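Local coordinates for heavy metal-binding domain-containing protein (Pediococcus pentosaceus, PDB 3QKB), which is of unknown function but belongs to the DUF74 family of small pentameric proteins and may bind heavy metal ions, at residues M55-A63 against K96-G104. Residues are numbered along the deposited sequence; the frame is centred on the assembly and turned at random.
Sequences MFDQLFDEA and KFLVVHGYG
Val100 stands at the middle of this helix-on-sheet contact, its two methyls shared among four residues of helix 56-63. With CG1 anti to the backbone N (chi1 167°), CG1 is turned to the CB of Ala63, while CG2 is wedged between the rings of Phe56 and Phe60. There CG2 lies over one face of the Phe60 ring, a CH-pi contact 4.1 Å from its centroid, yet meets the Phe56 ring at its edge, 3.6 Å from CD1; Leu59 CB backs the same methyl. The Phe56 ring in turn receives Leu98 on a face: CB sits 3.8 Å above the ring plane, offset toward the rim, and the methyl CD2 of Leu98 approaches Phe56 CE2, while the Val99 carbonyl O lies in plane at the ring edge. Leu59 runs nearly at right angles to Leu98 and brings CD1 to 3.7 Å from Leu98 CB. No hydrogen bond joins the segments.

Packing thins toward Met55, a selenomethionine that gives just its CB to Leu98 CD1 (4.1 Å) and sends its selenium away; Gln58 and Asp61 are solvent-exposed. At the other end Gly102 lets Ala63 draw near, their CA atoms 5.7 Å apart. The axes of helix 56-63 and strand 96-104 approach to 8.2 Å, inclined by 31° in the same general direction. The apolar face of helix 56-73 thus packs on the chain's four-stranded sheet: Phe56 and Phe60 reach Thr86 on strand 78-91, Ala63 touches Ser41 on strand 31-44, and Phe56 carries this core to a subunit interface, meeting His101 of a neighbouring subunit.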
loop_
_atom_site.group_PDB
_atom_site.type_symbol
_atom_site.label_atom_id
_atom_site.label_comp_id
_atom_site.label_asym_id
_atom_site.label_seq_id
_atom_site.Cartn_x
_atom_site.Cartn_y
_atom_site.Cartn_z
HETATM N N MSE A 55 -2.641 5.623 -19.642
HETATM C CA MSE A 55 -2.779 7.037 -19.340
HETATM C C MSE A 55 -2.513 7.413 -17.900
HETATM O O MSE A 55 -2.419 8.608 -17.604
HETATM C CB MSE A 55 -4.163 7.537 -19.750
HETATM C CG MSE A 55 -4.325 7.625 -21.277
HETATM SE SE MSE A 55 -5.944 8.503 -21.650
HETATM C CE MSE A 55 -5.245 10.239 -22.197
ATOM N N PHE A 56 -2.406 6.419 -17.001
ATOM C CA PHE A 56 -1.841 6.644 -15.667
ATOM C C PHE A 56 -0.408 7.182 -15.698
ATOM O O PHE A 56 0.001 7.847 -14.760
ATOM C CB PHE A 56 -1.850 5.358 -14.810
ATOM C CG PHE A 56 -3.095 5.164 -14.000
ATOM C CD1 PHE A 56 -3.227 5.784 -12.784
ATOM C CD2 PHE A 56 -4.131 4.339 -14.447
ATOM C CE1 PHE A 56 -4.375 5.597 -12.012
ATOM C CE2 PHE A 56 -5.279 4.140 -13.690
ATOM C CZ PHE A 56 -5.411 4.763 -12.480
ATOM N N ASP A 57 0.358 6.859 -16.737
ATOM C CA ASP A 57 1.761 7.296 -16.835
ATOM C C ASP A 57 1.921 8.805 -16.579
ATOM O O ASP A 57 2.693 9.216 -15.699
ATOM C CB ASP A 57 2.347 6.924 -18.216
ATOM C CG ASP A 57 2.592 5.381 -18.388
ATOM O OD1 ASP A 57 2.390 4.559 -17.416
ATOM O OD2 ASP A 57 2.994 5.011 -19.522
ATOM N N GLN A 58 1.124 9.592 -17.303
ATOM C CA GLN A 58 1.027 11.060 -17.132
ATOM C C GLN A 58 0.854 11.478 -15.694
ATOM O O GLN A 58 1.464 12.446 -15.240
ATOM C CB GLN A 58 -0.210 11.631 -17.839
ATOM C CG GLN A 58 -0.377 11.370 -19.291
ATOM C CD GLN A 58 -1.790 11.631 -19.714
ATOM O OE1 GLN A 58 -2.401 10.822 -20.430
ATOM N NE2 GLN A 58 -2.347 12.751 -19.246
ATOM N N LEU A 59 -0.079 10.802 -15.026
ATOM C CA LEU A 59 -0.550 11.203 -13.719
ATOM C C LEU A 59 0.527 10.982 -12.666
ATOM O O LEU A 59 0.697 11.807 -11.778
ATOM C CB LEU A 59 -1.839 10.444 -13.359
ATOM C CG LEU A 59 -3.082 10.714 -14.212
ATOM C CD1 LEU A 59 -4.183 9.787 -13.798
ATOM C CD2 LEU A 59 -3.549 12.154 -14.097
ATOM N N PHE A 60 1.264 9.879 -12.774
ATOM C CA PHE A 60 2.417 9.657 -11.905
ATOM C C PHE A 60 3.455 10.775 -12.068
ATOM O O PHE A 60 3.956 11.279 -11.068
ATOM C CB PHE A 60 3.088 8.305 -12.176
ATOM C CG PHE A 60 2.281 7.115 -11.737
ATOM C CD1 PHE A 60 2.000 6.908 -10.394
ATOM C CD2 PHE A 60 1.822 6.178 -12.670
ATOM C CE1 PHE A 60 1.241 5.801 -9.977
ATOM C CE2 PHE A 60 1.075 5.070 -12.260
ATOM C CZ PHE A 60 0.788 4.881 -10.909
ATOM N N ASP A 61 3.768 11.151 -13.319
ATOM C CA ASP A 61 4.699 12.263 -13.592
ATOM C C ASP A 61 4.222 13.556 -12.970
ATOM O O ASP A 61 5.004 14.253 -12.316
ATOM C CB ASP A 61 4.900 12.490 -15.103
ATOM C CG ASP A 61 6.096 11.719 -15.676
ATOM O OD1 ASP A 61 6.484 10.660 -15.118
ATOM O OD2 ASP A 61 6.642 12.173 -16.717
ATOM N N GLU A 62 2.935 13.862 -13.171
ATOM C CA GLU A 62 2.317 15.083 -12.630
ATOM C C GLU A 62 2.350 15.079 -11.109
ATOM O O GLU A 62 2.697 16.077 -10.506
ATOM C CB GLU A 62 0.867 15.242 -13.133
ATOM C CG GLU A 62 0.211 16.651 -12.875
ATOM C CD GLU A 62 -1.309 16.677 -13.197
ATOM O OE1 GLU A 62 -1.666 16.385 -14.369
ATOM O OE2 GLU A 62 -2.133 16.976 -12.277
ATOM N N ALA A 63 2.023 13.939 -10.501
ATOM C CA ALA A 63 2.074 13.788 -9.040
ATOM C C ALA A 63 3.477 14.046 -8.496
ATOM O O ALA A 63 3.627 14.805 -7.559
ATOM C CB ALA A 63 1.590 12.422 -8.634
ATOM N N LYS A 96 -14.492 6.486 -15.550
ATOM C CA LYS A 96 -14.552 7.905 -15.991
ATOM C C LYS A 96 -13.353 8.725 -15.532
ATOM O O LYS A 96 -12.947 9.602 -16.265
ATOM C CB LYS A 96 -15.839 8.568 -15.512
ATOM C CG LYS A 96 -16.189 9.900 -16.170
ATOM C CD LYS A 96 -16.768 9.689 -17.590
ATOM C CE LYS A 96 -16.928 11.001 -18.390
ATOM N NZ LYS A 96 -16.930 10.704 -19.851
ATOM N N PHE A 97 -12.812 8.480 -14.325
ATOM C CA PHE A 97 -11.609 9.188 -13.859
ATOM C C PHE A 97 -10.516 8.230 -13.410
ATOM O O PHE A 97 -10.793 7.223 -12.746
ATOM C CB PHE A 97 -11.923 10.124 -12.710
ATOM C CG PHE A 97 -13.023 11.061 -12.989
ATOM C CD1 PHE A 97 -12.776 12.262 -13.619
ATOM C CD2 PHE A 97 -14.327 10.747 -12.625
ATOM C CE1 PHE A 97 -13.818 13.143 -13.888
ATOM C CE2 PHE A 97 -15.376 11.628 -12.891
ATOM C CZ PHE A 97 -15.124 12.819 -13.530
ATOM N N LEU A 98 -9.275 8.560 -13.786
ATOM C CA LEU A 98 -8.081 7.929 -13.269
ATOM C C LEU A 98 -7.454 8.917 -12.284
ATOM O O LEU A 98 -7.271 10.060 -12.597
ATOM C CB LEU A 98 -7.112 7.602 -14.412
ATOM C CG LEU A 98 -7.638 6.711 -15.556
ATOM C CD1 LEU A 98 -6.512 6.345 -16.548
ATOM C CD2 LEU A 98 -8.326 5.442 -15.013
ATOM N N VAL A 99 -7.158 8.453 -11.082
ATOM C CA VAL A 99 -6.657 9.288 -9.999
ATOM C C VAL A 99 -5.384 8.647 -9.423
ATOM O O VAL A 99 -5.381 7.447 -9.137
ATOM C CB VAL A 99 -7.712 9.386 -8.875
ATOM C CG1 VAL A 99 -7.198 10.265 -7.669
ATOM C CG2 VAL A 99 -9.043 9.882 -9.459
ATOM N N VAL A 100 -4.314 9.440 -9.314
ATOM C CA VAL A 100 -3.110 9.075 -8.558
ATOM C C VAL A 100 -2.975 9.995 -7.342
ATOM O O VAL A 100 -3.202 11.209 -7.457
ATOM C CB VAL A 100 -1.837 9.213 -9.423
ATOM C CG1 VAL A 100 -0.571 9.146 -8.541
ATOM C CG2 VAL A 100 -1.809 8.140 -10.472
ATOM N N HIS A 101 -2.628 9.418 -6.189
ATOM C CA HIS A 101 -2.131 10.185 -5.051
ATOM C C HIS A 101 -0.708 9.796 -4.823
ATOM O O HIS A 101 -0.421 8.612 -4.711
ATOM C CB HIS A 101 -2.913 9.857 -3.790
ATOM C CG HIS A 101 -4.375 9.783 -4.006
ATOM N ND1 HIS A 101 -5.154 10.909 -4.133
ATOM C CD2 HIS A 101 -5.202 8.724 -4.153
ATOM C CE1 HIS A 101 -6.400 10.544 -4.355
ATOM N NE2 HIS A 101 -6.455 9.224 -4.375
ATOM N N GLY A 102 0.179 10.780 -4.739
ATOM C CA GLY A 102 1.585 10.550 -4.359
ATOM C C GLY A 102 1.871 11.185 -3.009
ATOM O O GLY A 102 1.362 12.275 -2.723
ATOM N N TYR A 103 2.673 10.521 -2.179
ATOM C CA TYR A 103 3.125 11.142 -0.936
ATOM C C TYR A 103 4.467 10.636 -0.494
ATOM O O TYR A 103 4.907 9.575 -0.918
ATOM C CB TYR A 103 2.099 10.948 0.176
ATOM C CG TYR A 103 1.893 9.515 0.627
ATOM C CD1 TYR A 103 1.033 8.662 -0.062
ATOM C CD2 TYR A 103 2.510 9.030 1.762
ATOM C CE1 TYR A 103 0.812 7.328 0.362
ATOM C CE2 TYR A 103 2.304 7.694 2.199
ATOM C CZ TYR A 103 1.462 6.851 1.484
ATOM O OH TYR A 103 1.254 5.544 1.919
ATOM N N GLY A 104 5.127 11.429 0.347
ATOM C CA GLY A 104 6.486 11.115 0.814
ATOM C C GLY A 104 6.999 12.101 1.841
ATOM O O GLY A 104 6.294 13.036 2.204
#